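TRNA (adenine(9)-N1)-methyltransferase (Sulfolobus acidocaldarius, PDB 5A7Z) catalyses the S-adenosyl-L-methionine-dependent methylation of N1 of adenosine 9 in tRNA, forming N(1)-methyladenosine. Local coordinates at residues 105-110 with 193-198; 183-188 with 228-233. All blocks are in the same frame, centred on the assembly; numbering follows the deposited sequence.

Contact 1: 105-110 with 193-198; sequences PEYPKM and DHNVFV
Tyr107 turns its CG anti to its own carbonyl carbon (chi1 -66°), and Asn195 sets its CG between the backbone N and the carbonyl carbon (chi1 63°), so that the amide lies flat over the phenol ring. The two planes are 7° apart, and Asn195 ND2 sits 3.6 Å above the plane of the Tyr107 ring, over its centre. Glu172 O and Asn174 N engage the two ends of this amide and fix its rotation. On the other ring face, Glu106 CG lies near the rim, while Val196 CG2 meets the Tyr107 edge at CE1, 3.9 Å away, and Tyr107 OH hydrogen-bonds Asp173 OD1. Without the ring, as with an alanine here, the Asn195 amide would probably lose its stacking partner and Asp173 one of its hydrogen bonds. Just past the cis peptide before Pro108, the chain enters a parallel pairing within the central sheet of this SPOUT methyltransferase: Lys109 N donates to Asn195 O (2.9 Å), and Phe197 N donates to Lys109 O (2.9 Å). Lys109 and Val196 share the sheet face on which the lysine, extended beyond CG, runs to salt bridges with Asp173 and, through a weak hydrogen bond, with Glu106. The other face carries a Met-aromatic contact: selenomethionine Met110 bends so that CE comes 3.6 Å from Phe197 CD1, with SE oblique to the ring, and helix 242-255 packs there through Leu246, Leu250 and Lys253.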
ATOM      1  N   PRO A 105      -8.753   6.370  -1.194  1.00 39.38           N
ATOM      2  CA  PRO A 105      -8.068   6.455  -2.474  1.00 40.79           C
ATOM      3  C   PRO A 105      -8.242   5.215  -3.395  1.00 36.70           C
ATOM      4  O   PRO A 105      -8.111   4.098  -2.953  1.00 32.95           O
ATOM      5  CB  PRO A 105      -6.590   6.607  -2.061  1.00 41.47           C
ATOM      6  CG  PRO A 105      -6.503   5.939  -0.735  1.00 41.78           C
ATOM      7  CD  PRO A 105      -7.804   6.260  -0.070  1.00 43.00           C
ATOM      8  N   GLU A 106      -8.482   5.436  -4.678  1.00 35.80           N
ATOM      9  CA  GLU A 106      -8.544   4.325  -5.608  1.00 43.40           C
ATOM     10  C   GLU A 106      -7.128   3.823  -5.884  1.00 35.41           C
ATOM     11  O   GLU A 106      -6.859   2.634  -5.919  1.00 39.38           O
ATOM     12  CB  GLU A 106      -9.209   4.780  -6.900  1.00 55.21           C
ATOM     13  CG  GLU A 106      -9.374   3.666  -7.927  1.00 72.04           C
ATOM     14  CD  GLU A 106     -10.481   3.939  -8.945  1.00 79.99           C
ATOM     15  OE1 GLU A 106     -11.270   4.889  -8.732  1.00 81.17           O
ATOM     16  OE2 GLU A 106     -10.566   3.193  -9.959  1.00 82.09           O
ATOM     17  N   TYR A 107      -6.221   4.758  -6.002  1.00 32.29           N
ATOM     18  CA  TYR A 107      -4.882   4.477  -6.429  1.00 35.33           C
ATOM     19  C   TYR A 107      -3.929   4.823  -5.316  1.00 36.25           C
ATOM     20  O   TYR A 107      -4.237   5.670  -4.465  1.00 34.73           O
ATOM     21  CB  TYR A 107      -4.560   5.299  -7.704  1.00 37.98           C
ATOM     22  CG  TYR A 107      -5.402   4.874  -8.906  1.00 38.74           C
ATOM     23  CD1 TYR A 107      -5.251   3.611  -9.463  1.00 36.64           C
ATOM     24  CD2 TYR A 107      -6.382   5.702  -9.430  1.00 42.41           C
ATOM     25  CE1 TYR A 107      -6.028   3.199 -10.510  1.00 38.72           C
ATOM     26  CE2 TYR A 107      -7.169   5.296 -10.491  1.00 43.38           C
ATOM     27  CZ  TYR A 107      -6.989   4.036 -11.026  1.00 42.83           C
ATOM     28  OH  TYR A 107      -7.755   3.612 -12.102  1.00 38.27           O
ATOM     29  N   PRO A 108      -2.746   4.195  -5.319  1.00 34.14           N
ATOM     30  CA  PRO A 108      -2.393   3.201  -6.306  1.00 34.55           C
ATOM     31  C   PRO A 108      -2.957   1.824  -5.972  1.00 34.21           C
ATOM     32  O   PRO A 108      -3.394   1.589  -4.843  1.00 32.68           O
ATOM     33  CB  PRO A 108      -0.863   3.177  -6.241  1.00 35.17           C
ATOM     34  CG  PRO A 108      -0.549   3.556  -4.827  1.00 33.03           C
ATOM     35  CD  PRO A 108      -1.574   4.612  -4.518  1.00 32.29           C
ATOM     36  N   LYS A 109      -2.951   0.939  -6.971  1.00 33.95           N
ATOM     37  CA  LYS A 109      -3.448  -0.429  -6.828  1.00 33.76           C
ATOM     38  C   LYS A 109      -2.316  -1.393  -6.884  1.00 29.71           C
ATOM     39  O   LYS A 109      -1.519  -1.350  -7.799  1.00 33.10           O
ATOM     40  CB  LYS A 109      -4.406  -0.763  -7.949  1.00 32.61           C
ATOM     41  CG  LYS A 109      -5.686   0.013  -7.880  1.00 36.69           C
ATOM     42  CD  LYS A 109      -6.575  -0.372  -9.029  1.00 39.14           C
ATOM     43  CE  LYS A 109      -7.902   0.355  -8.956  1.00 41.83           C
ATOM     44  NZ  LYS A 109      -8.543   0.425 -10.306  1.00 45.18           N
HETATM   45  N   MSE A 110      -2.277  -2.290  -5.919  1.00 30.20           N
HETATM   46  CA  MSE A 110      -1.294  -3.338  -5.862  1.00 33.69           C
HETATM   47  C   MSE A 110      -2.046  -4.635  -6.119  1.00 33.10           C
HETATM   48  O   MSE A 110      -2.957  -4.991  -5.380  1.00 32.96           O
HETATM   49  CB  MSE A 110      -0.662  -3.337  -4.453  1.00 36.00           C
HETATM   50  CG  MSE A 110      -0.267  -1.919  -3.981  1.00 43.86           C
HETATM   51 SE   MSE A 110       1.338  -1.293  -4.982  1.00 50.27          SE
HETATM   52  CE  MSE A 110       0.708   0.500  -5.353  1.00 46.56           C
ATOM     53  N   ASP A 193       5.232   7.176 -12.019  1.00 45.41           N
ATOM     54  CA  ASP A 193       4.375   7.444 -13.158  1.00 45.31           C
ATOM     55  C   ASP A 193       3.318   6.400 -13.423  1.00 48.54           C
ATOM     56  O   ASP A 193       2.513   6.598 -14.307  1.00 52.19           O
ATOM     57  CB  ASP A 193       5.211   7.592 -14.422  1.00 55.15           C
ATOM     58  CG  ASP A 193       6.036   8.872 -14.432  1.00 60.18           C
ATOM     59  OD1 ASP A 193       5.950   9.649 -13.434  1.00 56.08           O
ATOM     60  OD2 ASP A 193       6.785   9.078 -15.425  1.00 58.88           O
ATOM     61  N   HIS A 194       3.316   5.290 -12.703  1.00 43.11           N
ATOM     62  CA  HIS A 194       2.297   4.284 -12.907  1.00 38.18           C
ATOM     63  C   HIS A 194       1.404   4.174 -11.706  1.00 36.35           C
ATOM     64  O   HIS A 194       1.796   4.518 -10.644  1.00 38.56           O
ATOM     65  CB  HIS A 194       2.915   2.965 -13.257  1.00 38.58           C
ATOM     66  CG  HIS A 194       3.342   2.874 -14.673  1.00 42.34           C
ATOM     67  ND1 HIS A 194       4.550   3.349 -15.109  1.00 47.20           N
ATOM     68  CD2 HIS A 194       2.721   2.373 -15.759  1.00 44.75           C
ATOM     69  CE1 HIS A 194       4.660   3.139 -16.404  1.00 46.87           C
ATOM     70  NE2 HIS A 194       3.561   2.553 -16.822  1.00 45.28           N
ATOM     71  N   ASN A 195       0.184   3.719 -11.878  1.00 33.88           N
ATOM     72  CA  ASN A 195      -0.739   3.700 -10.735  1.00 33.38           C
ATOM     73  C   ASN A 195      -1.282   2.315 -10.365  1.00 31.46           C
ATOM     74  O   ASN A 195      -2.092   2.192  -9.448  1.00 33.87           O
ATOM     75  CB  ASN A 195      -1.874   4.700 -10.926  1.00 28.90           C
ATOM     76  CG  ASN A 195      -2.730   4.386 -12.110  1.00 30.65           C
ATOM     77  OD1 ASN A 195      -2.574   3.360 -12.740  1.00 33.05           O
ATOM     78  ND2 ASN A 195      -3.675   5.266 -12.406  1.00 31.80           N
ATOM     79  N   VAL A 196      -0.875   1.297 -11.116  1.00 32.28           N
ATOM     80  CA  VAL A 196      -1.304  -0.098 -10.871  1.00 30.54           C
ATOM     81  C   VAL A 196      -0.090  -1.024 -11.056  1.00 28.33           C
ATOM     82  O   VAL A 196       0.602  -0.941 -12.058  1.00 30.32           O
ATOM     83  CB  VAL A 196      -2.429  -0.526 -11.823  1.00 30.03           C
ATOM     84  CG1 VAL A 196      -2.799  -1.989 -11.598  1.00 33.07           C
ATOM     85  CG2 VAL A 196      -3.639   0.367 -11.658  1.00 30.90           C
ATOM     86  N   PHE A 197       0.165  -1.878 -10.068  1.00 28.62           N
ATOM     87  CA  PHE A 197       1.364  -2.754 -10.050  1.00 33.42           C
ATOM     88  C   PHE A 197       0.991  -4.200  -9.897  1.00 31.06           C
ATOM     89  O   PHE A 197       0.318  -4.566  -8.951  1.00 36.74           O
ATOM     90  CB  PHE A 197       2.320  -2.318  -8.932  1.00 35.29           C
ATOM     91  CG  PHE A 197       2.725  -0.902  -9.061  1.00 33.69           C
ATOM     92  CD1 PHE A 197       1.856   0.096  -8.696  1.00 34.53           C
ATOM     93  CD2 PHE A 197       3.878  -0.566  -9.736  1.00 36.20           C
ATOM     94  CE1 PHE A 197       2.171   1.421  -8.914  1.00 35.80           C
ATOM     95  CE2 PHE A 197       4.214   0.762  -9.938  1.00 36.83           C
ATOM     96  CZ  PHE A 197       3.356   1.753  -9.533  1.00 34.42           C
ATOM     97  N   VAL A 198       1.392  -5.014 -10.878  1.00 32.92           N
ATOM     98  CA  VAL A 198       1.021  -6.409 -10.944  1.00 30.97           C
ATOM     99  C   VAL A 198       2.238  -7.279 -10.622  1.00 32.86           C
ATOM    100  O   VAL A 198       3.279  -7.193 -11.293  1.00 30.08           O
ATOM    101  CB  VAL A 198       0.466  -6.784 -12.336  1.00 34.76           C
ATOM    102  CG1 VAL A 198       0.068  -8.254 -12.373  1.00 33.42           C
ATOM    103  CG2 VAL A 198      -0.746  -5.924 -12.695  1.00 35.63           C
TER

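Contact 2: 183-188 with 228-233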
ATOM      1  N   ASP A 183      11.976  -6.447 -19.673  1.00 45.18           N
ATOM      2  CA  ASP A 183      13.012  -5.790 -20.467  1.00 53.51           C
ATOM      3  C   ASP A 183      13.242  -4.339 -20.041  1.00 58.85           C
ATOM      4  O   ASP A 183      14.270  -3.763 -20.346  1.00 61.99           O
ATOM      5  CB  ASP A 183      12.684  -5.861 -21.968  1.00 58.13           C
ATOM      6  CG  ASP A 183      11.375  -5.168 -22.322  1.00 62.99           C
ATOM      7  OD1 ASP A 183      10.524  -5.008 -21.426  1.00 65.72           O
ATOM      8  OD2 ASP A 183      11.188  -4.800 -23.506  1.00 76.96           O
ATOM      9  N   VAL A 184      12.274  -3.753 -19.346  1.00 58.72           N
ATOM     10  CA  VAL A 184      12.428  -2.414 -18.803  1.00 54.32           C
ATOM     11  C   VAL A 184      13.040  -2.523 -17.407  1.00 52.67           C
ATOM     12  O   VAL A 184      12.638  -3.370 -16.609  1.00 55.57           O
ATOM     13  CB  VAL A 184      11.055  -1.697 -18.675  1.00 53.53           C
ATOM     14  CG1 VAL A 184      11.247  -0.271 -18.177  1.00 48.95           C
ATOM     15  CG2 VAL A 184      10.290  -1.720 -20.000  1.00 46.50           C
ATOM     16  N   VAL A 185      13.996  -1.656 -17.106  1.00 48.68           N
ATOM     17  CA  VAL A 185      14.583  -1.597 -15.773  1.00 46.57           C
ATOM     18  C   VAL A 185      13.824  -0.561 -14.957  1.00 45.77           C
ATOM     19  O   VAL A 185      13.588   0.533 -15.425  1.00 46.75           O
ATOM     20  CB  VAL A 185      16.086  -1.216 -15.827  1.00 45.59           C
ATOM     21  CG1 VAL A 185      16.594  -0.774 -14.446  1.00 44.38           C
ATOM     22  CG2 VAL A 185      16.916  -2.392 -16.362  1.00 44.24           C
ATOM     23  N   ALA A 186      13.434  -0.908 -13.738  1.00 44.28           N
ATOM     24  CA  ALA A 186      12.659   0.017 -12.942  1.00 46.86           C
ATOM     25  C   ALA A 186      13.517   1.220 -12.534  1.00 45.92           C
ATOM     26  O   ALA A 186      14.661   1.075 -12.121  1.00 44.27           O
ATOM     27  CB  ALA A 186      12.092  -0.677 -11.718  1.00 46.01           C
ATOM     28  N   THR A 187      12.942   2.404 -12.666  1.00 43.50           N
ATOM     29  CA  THR A 187      13.520   3.609 -12.118  1.00 41.27           C
ATOM     30  C   THR A 187      12.503   4.222 -11.178  1.00 46.43           C
ATOM     31  O   THR A 187      11.334   3.810 -11.140  1.00 45.08           O
ATOM     32  CB  THR A 187      13.786   4.637 -13.211  1.00 40.32           C
ATOM     33  OG1 THR A 187      12.544   5.022 -13.779  1.00 42.12           O
ATOM     34  CG2 THR A 187      14.677   4.084 -14.299  1.00 38.43           C
ATOM     35  N   ASP A 188      12.945   5.220 -10.432  1.00 48.25           N
ATOM     36  CA  ASP A 188      12.077   5.942  -9.518  1.00 54.92           C
ATOM     37  C   ASP A 188      10.863   6.471 -10.269  1.00 53.50           C
ATOM     38  O   ASP A 188       9.727   6.331  -9.818  1.00 48.83           O
ATOM     39  CB  ASP A 188      12.849   7.093  -8.825  1.00 53.47           C
ATOM     40  CG  ASP A 188      13.760   6.593  -7.679  1.00 67.17           C
ATOM     41  OD1 ASP A 188      13.209   6.205  -6.623  1.00 76.46           O
ATOM     42  OD2 ASP A 188      15.019   6.578  -7.832  1.00 67.00           O
ATOM     43  N   LYS A 228      11.783  -4.862 -14.543  1.00 43.08           N
ATOM     44  CA  LYS A 228      12.670  -5.565 -13.616  1.00 42.95           C
ATOM     45  C   LYS A 228      13.323  -4.583 -12.641  1.00 40.54           C
ATOM     46  O   LYS A 228      13.841  -3.531 -13.028  1.00 45.26           O
ATOM     47  CB  LYS A 228      13.742  -6.373 -14.357  1.00 44.82           C
ATOM     48  CG  LYS A 228      14.466  -5.610 -15.442  1.00 47.11           C
ATOM     49  CD  LYS A 228      15.619  -6.412 -16.007  1.00 54.13           C
ATOM     50  CE  LYS A 228      16.091  -5.815 -17.320  1.00 61.61           C
ATOM     51  NZ  LYS A 228      17.273  -6.553 -17.858  1.00 71.39           N
ATOM     52  N   ILE A 229      13.256  -4.923 -11.370  1.00 39.67           N
ATOM     53  CA  ILE A 229      13.858  -4.121 -10.341  1.00 45.89           C
ATOM     54  C   ILE A 229      15.299  -4.586 -10.135  1.00 43.45           C
ATOM     55  O   ILE A 229      15.520  -5.745  -9.858  1.00 39.39           O
ATOM     56  CB  ILE A 229      13.088  -4.263  -9.030  1.00 47.59           C
ATOM     57  CG1 ILE A 229      11.743  -3.539  -9.145  1.00 49.14           C
ATOM     58  CG2 ILE A 229      13.922  -3.716  -7.875  1.00 48.66           C
ATOM     59  CD1 ILE A 229      10.840  -3.731  -7.941  1.00 50.59           C
ATOM     60  N   GLN A 230      16.258  -3.670 -10.304  1.00 46.53           N
ATOM     61  CA  GLN A 230      17.704  -3.971 -10.142  1.00 50.98           C
ATOM     62  C   GLN A 230      18.368  -3.100  -9.073  1.00 51.16           C
ATOM     63  O   GLN A 230      17.985  -1.955  -8.855  1.00 47.80           O
ATOM     64  CB  GLN A 230      18.451  -3.734 -11.445  1.00 54.88           C
ATOM     65  CG  GLN A 230      17.850  -4.413 -12.650  1.00 60.20           C
ATOM     66  CD  GLN A 230      18.782  -4.361 -13.830  1.00 63.29           C
ATOM     67  OE1 GLN A 230      19.424  -3.340 -14.076  1.00 67.46           O
ATOM     68  NE2 GLN A 230      18.869  -5.454 -14.566  1.00 63.47           N
ATOM     69  N   LEU A 231      19.383  -3.647  -8.434  1.00 55.91           N
ATOM     70  CA  LEU A 231      20.233  -2.881  -7.557  1.00 59.31           C
ATOM     71  C   LEU A 231      21.616  -2.858  -8.186  1.00 65.82           C
ATOM     72  O   LEU A 231      22.187  -3.914  -8.468  1.00 64.34           O
ATOM     73  CB  LEU A 231      20.290  -3.545  -6.192  1.00 60.74           C
ATOM     74  CG  LEU A 231      21.103  -2.846  -5.108  1.00 63.72           C
ATOM     75  CD1 LEU A 231      20.369  -1.602  -4.631  1.00 67.23           C
ATOM     76  CD2 LEU A 231      21.364  -3.800  -3.951  1.00 64.96           C
ATOM     77  N   ARG A 232      22.132  -1.658  -8.443  1.00 70.37           N
ATOM     78  CA  ARG A 232      23.466  -1.492  -9.014  1.00 75.31           C
ATOM     79  C   ARG A 232      23.579  -2.294 -10.308  1.00 72.67           C
ATOM     80  O   ARG A 232      24.526  -3.058 -10.509  1.00 64.15           O
ATOM     81  CB  ARG A 232      24.539  -1.921  -8.004  1.00 77.23           C
ATOM     82  CG  ARG A 232      24.682  -0.964  -6.831  1.00 81.51           C
ATOM     83  CD  ARG A 232      25.910  -1.287  -5.984  1.00 84.72           C
ATOM     84  NE  ARG A 232      25.596  -2.243  -4.925  1.00 84.86           N
ATOM     85  CZ  ARG A 232      25.098  -1.918  -3.734  1.00 85.80           C
ATOM     86  NH1 ARG A 232      24.861  -0.642  -3.415  1.00 89.22           N
ATOM     87  NH2 ARG A 232      24.824  -2.876  -2.856  1.00 81.54           N
ATOM     88  N   GLY A 233      22.564  -2.159 -11.156  1.00 71.98           N
ATOM     89  CA  GLY A 233      22.600  -2.731 -12.496  1.00 67.61           C
ATOM     90  C   GLY A 233      22.327  -4.220 -12.527  1.00 68.18           C
ATOM     91  O   GLY A 233      22.257  -4.813 -13.600  1.00 62.34           O
TER
HETATM   92  O   HOH W   1      15.729  -1.257 -11.207  1.00 43.14           O
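The side-chain amide of Gln230 presents one face to Val185, whose CG2 methyl stands over it, 3.7 Å from Gln230 CD and 3.5 Å from Gln230 OE1; the two side chains cross at about a right angle. Val185 CG2 also meets the aliphatic end of Lys228, at CE (3.6 Å), and so touches both side chains. Lys228 places its CG between backbone N and carbonyl carbon (chi1 48°), which presses CG to 3.1 Å from Val184 O, a tight approach, and lets the extended chain run on past Val185. The same Val184 O accepts a hydrogen bond from Lys228 N (2.7 Å), and Lys228 O in turn takes one from Ala186 N at 2.7 Å. Beyond this pair the backbones part, and a water takes the next rung, donating to Ala186 O and accepting from Gln230 N. Ala186 CB meets Ile229 CG1 on the buried side, where helices 242-255 and 259-265 pack against them through Ile249, Leu259 and Ile263. Thr187 is the N-cap of helix 188-192, its OG1 bonded to Ile190 N. The parallel bridge of Val185 with Lys228, with the backbone bond between Val184 and Arg226 before it and a water after it, joins the short edge strand 184-185 to 226-228 at the margin of the SPOUT-fold sheet.

How the contacts relate
Contact 1 and contact 2 belong to one sheet, with centres 18 Å apart and nearest atoms about 5 Å apart, not touching. Strand 175-178 lies between them, pairing in parallel with 196-202 of contact 1 and with 226-228, which leads into contact 2. Along the chain their segments alternate, in the order 105-110, 183-188, 193-198, 228-233. Helix 188-192 carries 183-188 directly into 193-198, so an outer strand and an inner one are consecutive. Helix 242-255 spans both, meeting Met110 and Phe197 of contact 1 and Ile229 of contact 2. Both contacts lie in the SAM-dependent methyltransferase region, on the sheet at the core of its SPOUT fold.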